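Local coordinates for protein shikimate dehydrogenase (NADP(+)) (Peptoclostridium difficile, PDB 5DZS) that probably catalyses the reversible NADPH-linked reduction of 3-dehydroshikimate to shikimate, a step on the route to chorismate and the aromatic amino acids, at residues N59-V62 against P63-R67; T135-D139 against S140-K144; E66-M69 against K70-D73. All coordinates share one frame; numbering follows the deposited sequence. Where two conformers were deposited one is given.

Overall arrangement
Shikimate dehydrogenase pairs a substrate-binding half, built on a mixed sheet, with a nucleotide-binding half on a parallel one, and the three contacts sample both. Following the chain, contact 1 comes first: it closes the tight loop that leaves strand 57-60. Contact 3 begins where contact 1 ends, sharing E66 and R67, and carries the chain through a 3-10 turn toward strand 74-75; the two touch where V60 packs on I68, their centres about 9 Å apart. Contact 2 follows later in series, ending helix 128-139 ahead of strand 144-149 in the parallel sheet. Its centre lies about 24 Å from that of contact 1. None of the three nests inside another.

Contact 1: residues N59-V62 against P63-R67; sequences NVTV and PYKER. With SO4 (sulfate ion), chain D.
With CG set anti to its own carbonyl carbon (chi1 -60°) and every later torsion near 180°, K65 runs as a straight rod back past the end of strand 57-60. K65 CG lies 3.6 Å from V60 O, and K65 CE passes over the backbone of T61. V60 uses the opposite choice: CG1, anti to the backbone N, is the branch that meets Y64 CB at 3.7 Å, the two side chains crossing at about a right angle. The turn between them contains a cis peptide bond before P63, and across it Y64 N donates to T61 O at 2.9 Å, a nearly straight bond (163°). P63 CD, in turn, sits 3.8 Å above the plane of the Y64 ring, over its centre, while the phenol OH is held by the carbonyl of I38. A sulfate, probably from the crystallisation liquor, rests against the turn. K65 N donates to sulfate O3 at 3.0 Å, and G128 N of the other half of the protein binds the same ion. K65 NZ goes on to a salt bridge with D101, and N86 lies close by. T61, D101 and N86 are predicted shikimate ligands and K65 the predicted proton acceptor, so this cis-proline turn after a strand shapes what is probably the shikimate pocket and active site.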
loop_
_atom_site.group_PDB
_atom_site.type_symbol
_atom_site.label_atom_id
_atom_site.label_comp_id
_atom_site.label_asym_id
_atom_site.label_seq_id
_atom_site.Cartn_x
_atom_site.Cartn_y
_atom_site.Cartn_z
ATOM N N ASN B 59 3.255 15.328 2.292
ATOM C CA ASN B 59 2.920 15.510 0.905
ATOM C C ASN B 59 3.874 16.526 0.311
ATOM O O ASN B 59 4.448 17.352 1.022
ATOM C CB ASN B 59 1.489 15.992 0.758
ATOM C CG ASN B 59 0.486 14.929 1.109
ATOM O OD1 ASN B 59 -0.325 15.106 2.018
ATOM N ND2 ASN B 59 0.530 13.817 0.404
ATOM N N VAL B 60 4.010 16.475 -1.023
ATOM C CA VAL B 60 4.889 17.401 -1.744
ATOM C C VAL B 60 4.052 17.995 -2.855
ATOM O O VAL B 60 3.349 17.265 -3.617
ATOM C CB VAL B 60 6.129 16.678 -2.322
ATOM C CG1 VAL B 60 7.086 17.657 -2.986
ATOM C CG2 VAL B 60 6.862 15.927 -1.245
ATOM N N THR B 61 4.105 19.299 -2.965
ATOM C CA THR B 61 3.418 19.999 -4.035
ATOM C C THR B 61 4.401 20.868 -4.833
ATOM O O THR B 61 5.645 20.729 -4.744
ATOM C CB THR B 61 2.170 20.740 -3.528
ATOM O OG1 THR B 61 1.396 21.241 -4.644
ATOM C CG2 THR B 61 2.529 21.853 -2.603
ATOM N N VAL B 62 3.854 21.710 -5.694
ATOM C CA VAL B 62 4.695 22.544 -6.544
ATOM C C VAL B 62 5.620 23.431 -5.710
ATOM O O VAL B 62 5.213 23.962 -4.671
ATOM C CB VAL B 62 3.820 23.371 -7.506
ATOM C CG1 VAL B 62 3.096 22.446 -8.456
ATOM C CG2 VAL B 62 2.850 24.248 -6.751
ATOM N N PRO B 63 6.868 23.639 -6.147
ATOM C CA PRO B 63 7.448 23.136 -7.393
ATOM C C PRO B 63 8.459 22.020 -7.176
ATOM O O PRO B 63 9.431 21.889 -7.913
ATOM C CB PRO B 63 8.189 24.381 -7.892
ATOM C CG PRO B 63 8.721 24.972 -6.658
ATOM C CD PRO B 63 7.695 24.708 -5.565
ATOM N N TYR B 64 8.158 21.156 -6.210
ATOM C CA TYR B 64 9.148 20.179 -5.752
ATOM C C TYR B 64 8.853 18.725 -6.058
ATOM O O TYR B 64 9.624 17.872 -5.633
ATOM C CB TYR B 64 9.333 20.310 -4.217
ATOM C CG TYR B 64 9.769 21.688 -3.739
ATOM C CD1 TYR B 64 10.810 22.347 -4.363
ATOM C CD2 TYR B 64 9.164 22.313 -2.661
ATOM C CE1 TYR B 64 11.220 23.593 -3.933
ATOM C CE2 TYR B 64 9.565 23.561 -2.220
ATOM C CZ TYR B 64 10.589 24.195 -2.870
ATOM O OH TYR B 64 11.021 25.434 -2.483
ATOM N N LYS B 65 7.796 18.432 -6.798
ATOM C CA LYS B 65 7.440 17.021 -6.988
ATOM C C LYS B 65 8.509 16.205 -7.724
ATOM O O LYS B 65 8.629 15.011 -7.505
ATOM C CB LYS B 65 6.090 16.867 -7.658
ATOM C CG LYS B 65 4.937 17.484 -6.896
ATOM C CD LYS B 65 3.667 17.211 -7.717
ATOM C CE LYS B 65 2.402 17.780 -7.154
ATOM N NZ LYS B 65 1.346 17.449 -8.169
ATOM N N GLU B 66 9.242 16.840 -8.621
ATOM C CA GLU B 66 10.335 16.157 -9.333
ATOM C C GLU B 66 11.666 16.273 -8.595
ATOM O O GLU B 66 12.401 15.271 -8.446
ATOM C CB GLU B 66 10.454 16.700 -10.780
ATOM C CG GLU B 66 9.173 16.496 -11.574
ATOM C CD GLU B 66 9.155 17.059 -12.995
ATOM O OE1 GLU B 66 10.189 17.069 -13.694
ATOM O OE2 GLU B 66 8.058 17.469 -13.430
ATOM N N ARG B 67 11.983 17.486 -8.130
ATOM C CA ARG B 67 13.274 17.762 -7.480
ATOM C C ARG B 67 13.488 17.017 -6.176
ATOM O O ARG B 67 14.632 16.812 -5.777
ATOM C CB ARG B 67 13.532 19.268 -7.269
ATOM C CG ARG B 67 13.591 20.073 -8.563
ATOM C CD ARG B 67 14.655 21.187 -8.586
ATOM N NE ARG B 67 14.501 22.307 -7.645
ATOM C CZ ARG B 67 15.202 22.455 -6.516
ATOM N NH1 ARG B 67 15.010 23.524 -5.741
ATOM N NH2 ARG B 67 16.108 21.551 -6.164
HETATM S S SO4 D . 6.195 20.188 -10.141
HETATM O O1 SO4 D . 4.768 20.280 -10.491
HETATM O O2 SO4 D . 6.924 21.319 -10.812
HETATM O O3 SO4 D . 6.428 20.270 -8.682
HETATM O O4 SO4 D . 6.726 18.911 -10.657
#

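Contact 2: residues T135-D139 against S140-K144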
loop_
_atom_site.group_PDB
_atom_site.type_symbol
_atom_site.label_atom_id
_atom_site.label_comp_id
_atom_site.label_asym_id
_atom_site.label_seq_id
_atom_site.Cartn_x
_atom_site.Cartn_y
_atom_site.Cartn_z
ATOM N N THR B 135 -0.272 10.226 -18.258
ATOM C CA THR B 135 -0.229 8.786 -17.990
ATOM C C THR B 135 -1.652 8.213 -17.905
ATOM O O THR B 135 -1.960 7.182 -18.524
ATOM C CB THR B 135 0.565 8.497 -16.693
ATOM O OG1 THR B 135 1.868 9.098 -16.776
ATOM C CG2 THR B 135 0.728 7.001 -16.459
ATOM N N TYR B 136 -2.515 8.891 -17.155
ATOM C CA TYR B 136 -3.903 8.460 -17.008
ATOM C C TYR B 136 -4.651 8.465 -18.337
ATOM O O TYR B 136 -5.294 7.469 -18.693
ATOM C CB TYR B 136 -4.637 9.338 -15.987
ATOM C CG TYR B 136 -6.116 9.074 -15.960
ATOM C CD1 TYR B 136 -6.626 7.965 -15.314
ATOM C CD2 TYR B 136 -6.999 9.924 -16.603
ATOM C CE1 TYR B 136 -7.985 7.714 -15.300
ATOM C CE2 TYR B 136 -8.361 9.683 -16.606
ATOM C CZ TYR B 136 -8.851 8.581 -15.951
ATOM O OH TYR B 136 -10.219 8.348 -15.962
ATOM N N PHE B 137 -4.590 9.582 -19.063
ATOM C CA PHE B 137 -5.286 9.679 -20.353
ATOM C C PHE B 137 -4.859 8.580 -21.351
ATOM O O PHE B 137 -5.705 7.979 -22.014
ATOM C CB PHE B 137 -5.088 11.059 -21.013
ATOM C CG PHE B 137 -5.914 12.183 -20.420
ATOM C CD1 PHE B 137 -7.276 12.049 -20.198
ATOM C CD2 PHE B 137 -5.343 13.432 -20.214
ATOM C CE1 PHE B 137 -8.026 13.112 -19.701
ATOM C CE2 PHE B 137 -6.085 14.497 -19.725
ATOM C CZ PHE B 137 -7.423 14.342 -19.464
ATOM N N ILE B 138 -3.553 8.336 -21.464
ATOM C CA ILE B 138 -3.022 7.321 -22.389
ATOM C C ILE B 138 -3.479 5.914 -22.011
ATOM O O ILE B 138 -3.841 5.118 -22.879
ATOM C CB ILE B 138 -1.477 7.322 -22.430
ATOM C CG1 ILE B 138 -0.932 8.670 -22.929
ATOM C CG2 ILE B 138 -0.963 6.189 -23.312
ATOM C CD1 ILE B 138 -1.180 8.960 -24.393
ATOM N N ASP B 139 -3.434 5.604 -20.722
ATOM C CA ASP B 139 -3.878 4.299 -20.246
ATOM C C ASP B 139 -5.373 4.108 -20.467
ATOM O O ASP B 139 -5.834 2.983 -20.660
ATOM C CB ASP B 139 -3.582 4.136 -18.756
ATOM C CG ASP B 139 -2.099 4.014 -18.450
ATOM O OD1 ASP B 139 -1.269 3.847 -19.380
ATOM O OD2 ASP B 139 -1.761 4.066 -17.254
ATOM N N SER B 140 -6.129 5.204 -20.437
ATOM C CA SER B 140 -7.587 5.139 -20.583
ATOM C C SER B 140 -8.088 5.164 -22.028
ATOM O O SER B 140 -9.290 5.281 -22.259
ATOM C CB SER B 140 -8.246 6.264 -19.789
ATOM O OG SER B 140 -7.938 6.162 -18.413
ATOM N N GLY B 141 -7.181 5.070 -22.994
ATOM C CA GLY B 141 -7.581 5.001 -24.409
ATOM C C GLY B 141 -7.938 6.317 -25.076
ATOM O O GLY B 141 -8.814 6.361 -25.945
ATOM N N ILE B 142 -7.271 7.392 -24.663
ATOM C CA ILE B 142 -7.471 8.692 -25.278
ATOM C C ILE B 142 -7.042 8.545 -26.742
ATOM O O ILE B 142 -6.042 7.882 -27.039
ATOM C CB ILE B 142 -6.631 9.787 -24.555
ATOM C CG1 ILE B 142 -7.029 11.199 -24.995
ATOM C CG2 ILE B 142 -5.137 9.556 -24.755
ATOM C CD1 ILE B 142 -8.339 11.676 -24.412
ATOM N N GLU B 143 -7.808 9.130 -27.653
ATOM C CA GLU B 143 -7.494 9.035 -29.077
ATOM C C GLU B 143 -6.348 9.974 -29.449
ATOM O O GLU B 143 -5.384 9.566 -30.099
ATOM C CB GLU B 143 -8.737 9.362 -29.915
ATOM C CG GLU B 143 -8.518 9.304 -31.423
ATOM C CD GLU B 143 -8.144 7.916 -31.916
ATOM O OE1 GLU B 143 -8.633 6.911 -31.345
ATOM O OE2 GLU B 143 -7.370 7.831 -32.891
ATOM N N LYS B 144 -6.460 11.226 -29.014
ATOM C CA LYS B 144 -5.485 12.261 -29.335
ATOM C C LYS B 144 -5.173 13.036 -28.059
ATOM O O LYS B 144 -6.094 13.486 -27.396
ATOM C CB LYS B 144 -6.112 13.210 -30.360
ATOM C CG LYS B 144 -5.185 14.235 -30.998
ATOM C CD LYS B 144 -4.283 13.616 -32.052
ATOM C CE LYS B 144 -3.612 14.696 -32.883
ATOM N NZ LYS B 144 -2.685 14.147 -33.904
#
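Y136 O is gripped by two donors of one residue, S140 N and S140 OG, each at 3.0 Å. The backbone N-H arrives only 18° from the carbonyl plane, whereas the hydroxyl approaches from above it, 38° out of the plane. The chain is ending a helix here: residues 135-139 are the last of helix 128-139, and G141, at positive phi, is the C-prime residue of a Schellman motif. The motif's two defining bonds reach back over the final turn, I142 N to F137 O at 3.1 Å and a weak one from G141 N to I138 O at 3.3 Å. Together they occupy carbonyls that a finished helix would otherwise leave without partners from the next turn.

The serine hydroxyl does more than bond to a carbonyl. S140 OG is placed beside its own backbone N (chi1 -60°), which lets it reach Y136 O and also sets it over one face of the Y136 ring. There S140 OG stands 3.4 Å above the plane of the six ring atoms, offset toward the rim. The ring also meets F109.

Beyond the glycine the chain turns across the end of the helix, and the CB of I142 points toward it, with A121 of strand 120-124 also against this side chain. The motif thereby joins the helix to the parallel sheet, whose strand 144-149 follows directly. At the side of the helix D139 is held by a salt bridge to R81 and a hydrogen bond from Y102. Apolar contact closes the turn: I142 CG2 lies 4.0 Å from F137 CB and also 4.0 Å from I138 CD1.

Contact 3: residues E66-M69 against K70-D73; sequences ERIM and KYLD
Three hydrogen bonds join R67, I68 and M69 to K70, Y71 and L72, and the two made by the backbone follow the i to i+3 pattern of a short 3-10 segment entered through a type I beta turn at E66-M69. Y71 N donates to I68 O at 3.0 Å and L72 N to M69 O at 3.1 Å, both donors well above the plane of the carbonyl they meet. The third comes from a side chain. K70 bends at chi3 and chi4 (69° and 70°) until K70 NZ curls back onto R67 O, 2.9 Å away, lying in the carbonyl plane on a lone pair.

Water extends the polar network at two points. One molecule donates to E66 O while accepting from both K70 N and K70 NZ; another donates to M69 O and L72 O, linking those two carbonyls.

Among the apolar side chains, I68 CD1 approaches Y71 CD2, the two side chains crossing at about a right angle. L72 CG lies against the carbonyl oxygen of I68, with L72 CG and I68 O 3.6 Å apart. I68 and L72 both reach I88 of strand 87-91, so the turn is laid on the mixed sheet of the substrate-binding half, while L46 of helix 46-53 covers I68 as well. The Y71 ring is flanked by its own predecessor: K70 CG stands 3.6 Å above the Y71 ring plane, over its centre.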
loop_
_atom_site.group_PDB
_atom_site.type_symbol
_atom_site.label_atom_id
_atom_site.label_comp_id
_atom_site.label_asym_id
_atom_site.label_seq_id
_atom_site.Cartn_x
_atom_site.Cartn_y
_atom_site.Cartn_z
ATOM N N GLU B 66 9.242 16.840 -8.621
ATOM C CA GLU B 66 10.335 16.157 -9.333
ATOM C C GLU B 66 11.666 16.273 -8.595
ATOM O O GLU B 66 12.401 15.271 -8.446
ATOM C CB GLU B 66 10.454 16.700 -10.780
ATOM C CG GLU B 66 9.173 16.496 -11.574
ATOM C CD GLU B 66 9.155 17.059 -12.995
ATOM O OE1 GLU B 66 10.189 17.069 -13.694
ATOM O OE2 GLU B 66 8.058 17.469 -13.430
ATOM N N ARG B 67 11.983 17.486 -8.130
ATOM C CA ARG B 67 13.274 17.762 -7.480
ATOM C C ARG B 67 13.488 17.017 -6.176
ATOM O O ARG B 67 14.632 16.812 -5.777
ATOM C CB ARG B 67 13.532 19.268 -7.269
ATOM C CG ARG B 67 13.591 20.073 -8.563
ATOM C CD ARG B 67 14.655 21.187 -8.586
ATOM N NE ARG B 67 14.501 22.307 -7.645
ATOM C CZ ARG B 67 15.202 22.455 -6.516
ATOM N NH1 ARG B 67 15.010 23.524 -5.741
ATOM N NH2 ARG B 67 16.108 21.551 -6.164
ATOM N N ILE B 68 12.408 16.627 -5.499
ATOM C CA ILE B 68 12.544 15.899 -4.254
ATOM C C ILE B 68 12.980 14.436 -4.437
ATOM O O ILE B 68 13.521 13.831 -3.504
ATOM C CB ILE B 68 11.202 15.932 -3.467
ATOM C CG1 ILE B 68 11.438 15.666 -1.973
ATOM C CG2 ILE B 68 10.181 14.937 -4.029
ATOM C CD1 ILE B 68 12.261 16.723 -1.290
ATOM N N MET B 69 12.786 13.881 -5.629
ATOM C CA MET B 69 13.062 12.445 -5.846
ATOM C C MET B 69 14.474 12.022 -5.531
ATOM O O MET B 69 14.678 10.941 -4.948
ATOM C CB MET B 69 12.658 12.030 -7.262
ATOM C CG MET B 69 11.157 12.254 -7.496
ATOM S SD MET B 69 10.508 11.702 -9.069
ATOM C CE MET B 69 10.832 9.955 -8.974
ATOM N N LYS B 70 15.453 12.868 -5.845
ATOM C CA LYS B 70 16.856 12.495 -5.615
ATOM C C LYS B 70 17.217 12.280 -4.154
ATOM O O LYS B 70 18.242 11.649 -3.870
ATOM C CB LYS B 70 17.803 13.533 -6.225
ATOM C CG LYS B 70 17.892 14.850 -5.458
ATOM C CD LYS B 70 18.834 15.837 -6.149
ATOM C CE LYS B 70 18.275 16.331 -7.464
ATOM N NZ LYS B 70 17.098 17.229 -7.316
ATOM N N TYR B 71 16.362 12.762 -3.239
ATOM C CA TYR B 71 16.635 12.691 -1.817
ATOM C C TYR B 71 15.980 11.494 -1.170
ATOM O O TYR B 71 16.138 11.296 0.032
ATOM C CB TYR B 71 16.157 13.964 -1.102
ATOM C CG TYR B 71 16.813 15.213 -1.639
ATOM C CD1 TYR B 71 18.134 15.516 -1.321
ATOM C CD2 TYR B 71 16.132 16.072 -2.482
ATOM C CE1 TYR B 71 18.734 16.655 -1.813
ATOM C CE2 TYR B 71 16.737 17.216 -2.974
ATOM C CZ TYR B 71 18.035 17.483 -2.651
ATOM O OH TYR B 71 18.643 18.603 -3.135
ATOM N N LEU B 72 15.236 10.703 -1.948
ATOM C CA LEU B 72 14.539 9.564 -1.392
ATOM C C LEU B 72 15.309 8.258 -1.536
ATOM O O LEU B 72 16.141 8.093 -2.436
ATOM C CB LEU B 72 13.151 9.449 -2.059
ATOM C CG LEU B 72 12.373 10.760 -2.098
ATOM C CD1 LEU B 72 11.019 10.561 -2.755
ATOM C CD2 LEU B 72 12.207 11.358 -0.700
ATOM N N ASP B 73 15.039 7.315 -0.635
ATOM C CA ASP B 73 15.695 6.059 -0.644
ATOM C C ASP B 73 15.050 5.038 -1.573
ATOM O O ASP B 73 15.753 4.270 -2.234
ATOM C CB ASP B 73 15.781 5.519 0.772
ATOM C CG ASP B 73 16.578 6.425 1.668
ATOM O OD1 ASP B 73 17.844 6.368 1.542
ATOM O OD2 ASP B 73 16.017 7.154 2.505
HETATM O O HOH W 1 15.315 14.748 -8.100
HETATM O O HOH W 2 16.023 8.557 -5.400
#